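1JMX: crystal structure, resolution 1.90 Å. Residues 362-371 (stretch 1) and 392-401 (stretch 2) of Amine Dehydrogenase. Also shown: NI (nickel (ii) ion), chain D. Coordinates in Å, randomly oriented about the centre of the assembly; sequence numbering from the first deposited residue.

Stretch 1 362-371: YDKVEEVKVV
Stretch 2 (392-401) RFEAEAWGKD

Alternation along an extended strand sends side chains to two faces, and antiparallel pairing sets which of them meet; residues 362-371 and 392-401 of Amine Dehydrogenase show how each face then solves its own packing problem. The strands run at 151° between their N-to-C directions, their axes approaching to 4.5 Å, and the two stretches bury 735 Å² between them, both sides summed. Hydrogen-bonded pairs are Glu 367 with Trp 398, Lys 369 with Glu 396 and Val 371 with Glu 394 (CA-CA 5.0, 4.9 and 5.2 Å); Val 368 opposite Ala 397 and Val 370 opposite Ala 395 alternate with them, both at CA-CA 4.8 Å. Lys 369 N donates to Glu 396 O at 2.8 Å, and Glu 396 N to Lys 369 O at 2.7 Å. Beyond this pair, toward the N-terminal end of stretch 1, Trp 398 O accepts twice, from Glu 367 N at 3.0 Å and Glu 366 N at 2.8 Å.

On the buried face of Val 368, Val 370, Ala 395 and Ala 397, valines (chi1 t) meet small alanines: Val 368 CG1 lies 4.1 Å from Ala 395 CB. Val 365 (chi1 t), whose CA-to-CB bond points sideways, also brings CG1 to 3.8 Å from Ala 397 CB. Val 370 CG1 instead reaches Phe 393 CD2 (4.0 Å; Phe 393 chi1 m).

The face of Glu 367, Lys 369, Val 371, Glu 394, Glu 396 and Trp 398 carries the larger relief. Lys 369 (m, t, t, m) lays its chain over the Trp 398 indole (chi1 m, chi2 76°), CE standing 3.8 Å from the five-membered-ring centroid. Trp 398 NE1 donates to Glu 396 OE1 at 2.8 Å, while Lys 369 NZ bridges to Glu 367 OE2 at 2.8 Å. Glu 367 OE1 binds NI at 1.9 Å.

Gly 399 (phi/psi -144/-153) leaves a necessary hollow: an ideal CB would sit 2.9 Å from Lys 364 O, a clash. Glu 366 CB approaches Gly 399 CA at 4.0 Å, and Glu 366 (chi1 t, chi2 t) extends until OE1 meets Lys 400 NZ in a 2.6 Å salt bridge.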

# COMPACT_ATOMS: atom_id res chain seq x y z
N TYR A 362 1.29 1.35 43.51
CA TYR A 362 -0.08 0.92 43.34
C TYR A 362 -0.47 -0.21 44.27
O TYR A 362 0.39 -0.94 44.77
CB TYR A 362 -0.34 0.51 41.88
CG TYR A 362 0.28 -0.82 41.49
CD1 TYR A 362 -0.51 -1.97 41.41
CD2 TYR A 362 1.64 -0.93 41.20
CE1 TYR A 362 0.03 -3.20 41.05
CE2 TYR A 362 2.20 -2.16 40.83
CZ TYR A 362 1.38 -3.29 40.76
OH TYR A 362 1.91 -4.50 40.39
N ASP A 363 -1.77 -0.36 44.47
CA ASP A 363 -2.30 -1.42 45.33
C ASP A 363 -2.91 -2.57 44.54
O ASP A 363 -2.61 -3.73 44.80
CB ASP A 363 -3.30 -0.86 46.37
CG ASP A 363 -4.37 0.06 45.78
OD1 ASP A 363 -4.37 0.34 44.55
OD2 ASP A 363 -5.24 0.50 46.57
N LYS A 364 -3.71 -2.23 43.53
CA LYS A 364 -4.37 -3.22 42.69
C LYS A 364 -4.58 -2.71 41.27
O LYS A 364 -4.81 -1.52 41.04
CB LYS A 364 -5.73 -3.61 43.28
CG LYS A 364 -6.68 -2.44 43.52
CD LYS A 364 -8.12 -2.79 43.16
CE LYS A 364 -8.32 -2.83 41.63
NZ LYS A 364 -9.66 -3.37 41.23
N VAL A 365 -4.54 -3.64 40.31
CA VAL A 365 -4.74 -3.30 38.91
C VAL A 365 -6.23 -3.41 38.62
O VAL A 365 -6.88 -4.42 38.91
CB VAL A 365 -3.93 -4.21 37.96
CG1 VAL A 365 -4.13 -3.76 36.53
CG2 VAL A 365 -2.46 -4.17 38.32
N GLU A 366 -6.76 -2.34 38.04
CA GLU A 366 -8.18 -2.21 37.71
C GLU A 366 -8.51 -2.46 36.24
O GLU A 366 -9.42 -3.23 35.91
CB GLU A 366 -8.59 -0.80 38.08
CG GLU A 366 -10.04 -0.55 38.30
CD GLU A 366 -10.28 0.85 38.84
OE1 GLU A 366 -9.95 1.83 38.12
OE2 GLU A 366 -10.75 0.96 39.99
N GLU A 367 -7.74 -1.83 35.36
CA GLU A 367 -7.97 -1.91 33.92
C GLU A 367 -6.67 -2.23 33.17
O GLU A 367 -5.58 -1.81 33.57
CB GLU A 367 -8.56 -0.57 33.47
CG GLU A 367 -8.20 -0.09 32.08
CD GLU A 367 -9.01 -0.75 30.99
OE1 GLU A 367 -9.71 -1.75 31.27
OE2 GLU A 367 -8.96 -0.26 29.85
N VAL A 368 -6.78 -3.00 32.08
CA VAL A 368 -5.62 -3.37 31.29
C VAL A 368 -5.81 -3.01 29.82
O VAL A 368 -6.86 -3.30 29.24
CB VAL A 368 -5.31 -4.87 31.38
CG1 VAL A 368 -4.07 -5.21 30.58
CG2 VAL A 368 -5.13 -5.27 32.82
N LYS A 369 -4.79 -2.40 29.22
CA LYS A 369 -4.82 -2.01 27.82
C LYS A 369 -3.67 -2.65 27.05
O LYS A 369 -2.52 -2.60 27.47
CB LYS A 369 -4.72 -0.49 27.67
CG LYS A 369 -5.83 0.28 28.33
CD LYS A 369 -5.65 1.77 28.16
CE LYS A 369 -6.62 2.54 29.03
NZ LYS A 369 -8.02 2.11 28.79
N VAL A 370 -3.99 -3.27 25.92
CA VAL A 370 -2.97 -3.88 25.08
C VAL A 370 -2.38 -2.79 24.18
O VAL A 370 -3.11 -2.04 23.54
CB VAL A 370 -3.54 -5.03 24.21
CG1 VAL A 370 -2.49 -5.52 23.22
CG2 VAL A 370 -3.99 -6.17 25.09
N VAL A 371 -1.06 -2.72 24.17
CA VAL A 371 -0.33 -1.74 23.39
C VAL A 371 0.61 -2.45 22.40
O VAL A 371 1.42 -3.28 22.81
CB VAL A 371 0.50 -0.83 24.32
CG1 VAL A 371 1.43 0.05 23.53
CG2 VAL A 371 -0.43 0.00 25.18
N ARG A 392 4.16 -7.18 18.12
CA ARG A 392 4.86 -7.13 19.41
C ARG A 392 3.99 -6.36 20.36
O ARG A 392 3.65 -5.20 20.11
CB ARG A 392 6.23 -6.49 19.25
CG ARG A 392 7.19 -7.36 18.48
CD ARG A 392 8.52 -6.67 18.34
NE ARG A 392 9.57 -7.65 18.08
CZ ARG A 392 10.32 -8.19 19.02
NH1 ARG A 392 10.15 -7.85 20.29
NH2 ARG A 392 11.22 -9.10 18.69
N PHE A 393 3.63 -6.99 21.47
CA PHE A 393 2.71 -6.35 22.40
C PHE A 393 3.17 -6.20 23.83
O PHE A 393 4.07 -6.89 24.29
CB PHE A 393 1.37 -7.08 22.37
CG PHE A 393 0.85 -7.31 20.99
CD1 PHE A 393 1.14 -8.50 20.32
CD2 PHE A 393 0.11 -6.34 20.34
CE1 PHE A 393 0.68 -8.72 19.03
CE2 PHE A 393 -0.35 -6.55 19.04
CZ PHE A 393 -0.06 -7.74 18.39
N GLU A 394 2.47 -5.32 24.53
CA GLU A 394 2.75 -5.03 25.92
C GLU A 394 1.38 -4.84 26.61
O GLU A 394 0.41 -4.43 25.98
CB GLU A 394 3.59 -3.76 25.99
CG GLU A 394 4.49 -3.67 27.18
CD GLU A 394 5.79 -4.42 27.02
OE1 GLU A 394 6.61 -4.03 26.17
OE2 GLU A 394 6.01 -5.38 27.78
N ALA A 395 1.29 -5.21 27.89
CA ALA A 395 0.04 -5.05 28.63
C ALA A 395 0.18 -3.87 29.58
O ALA A 395 0.95 -3.92 30.54
CB ALA A 395 -0.29 -6.31 29.40
N GLU A 396 -0.53 -2.79 29.28
CA GLU A 396 -0.50 -1.57 30.07
C GLU A 396 -1.54 -1.56 31.20
O GLU A 396 -2.74 -1.54 30.95
CB GLU A 396 -0.71 -0.37 29.15
CG GLU A 396 -0.78 0.96 29.84
CD GLU A 396 -1.26 2.02 28.90
OE1 GLU A 396 -2.41 1.92 28.43
OE2 GLU A 396 -0.49 2.95 28.59
N ALA A 397 -1.05 -1.54 32.43
CA ALA A 397 -1.88 -1.57 33.63
C ALA A 397 -2.33 -0.20 34.12
O ALA A 397 -1.57 0.76 34.10
CB ALA A 397 -1.17 -2.31 34.74
N TRP A 398 -3.58 -0.14 34.59
CA TRP A 398 -4.17 1.08 35.12
C TRP A 398 -4.90 0.80 36.43
O TRP A 398 -5.55 -0.23 36.59
CB TRP A 398 -5.19 1.68 34.15
CG TRP A 398 -4.58 2.19 32.90
CD1 TRP A 398 -4.15 1.45 31.84
CD2 TRP A 398 -4.31 3.56 32.57
NE1 TRP A 398 -3.63 2.26 30.88
CE2 TRP A 398 -3.71 3.57 31.29
CE3 TRP A 398 -4.52 4.78 33.24
CZ2 TRP A 398 -3.32 4.75 30.66
CZ3 TRP A 398 -4.12 5.96 32.60
CH2 TRP A 398 -3.53 5.93 31.32
N GLY A 399 -4.83 1.76 37.33
CA GLY A 399 -5.49 1.64 38.61
C GLY A 399 -6.00 3.00 39.01
O GLY A 399 -6.29 3.85 38.16
N LYS A 400 -6.11 3.23 40.30
CA LYS A 400 -6.57 4.51 40.80
C LYS A 400 -5.71 4.92 41.97
O LYS A 400 -5.30 4.07 42.77
CB LYS A 400 -8.04 4.45 41.23
CG LYS A 400 -9.02 4.47 40.07
CD LYS A 400 -10.42 4.77 40.56
CE LYS A 400 -11.37 5.05 39.40
NZ LYS A 400 -11.58 3.86 38.52
N ASP A 401 -5.39 6.20 42.05
CA ASP A 401 -4.57 6.67 43.15
C ASP A 401 -5.43 7.00 44.38
O ASP A 401 -6.66 6.78 44.37
CB ASP A 401 -3.72 7.87 42.71
CG ASP A 401 -4.55 9.05 42.27
OD1 ASP A 401 -5.78 9.05 42.45
OD2 ASP A 401 -3.94 10.01 41.77
NI NI D . -10.77 -3.06 30.34
O HOH W 1 -6.47 0.80 41.81
O HOH W 2 -8.31 3.18 36.55
O HOH W 3 -11.79 -4.49 29.20
O HOH W 4 -10.75 -4.46 32.05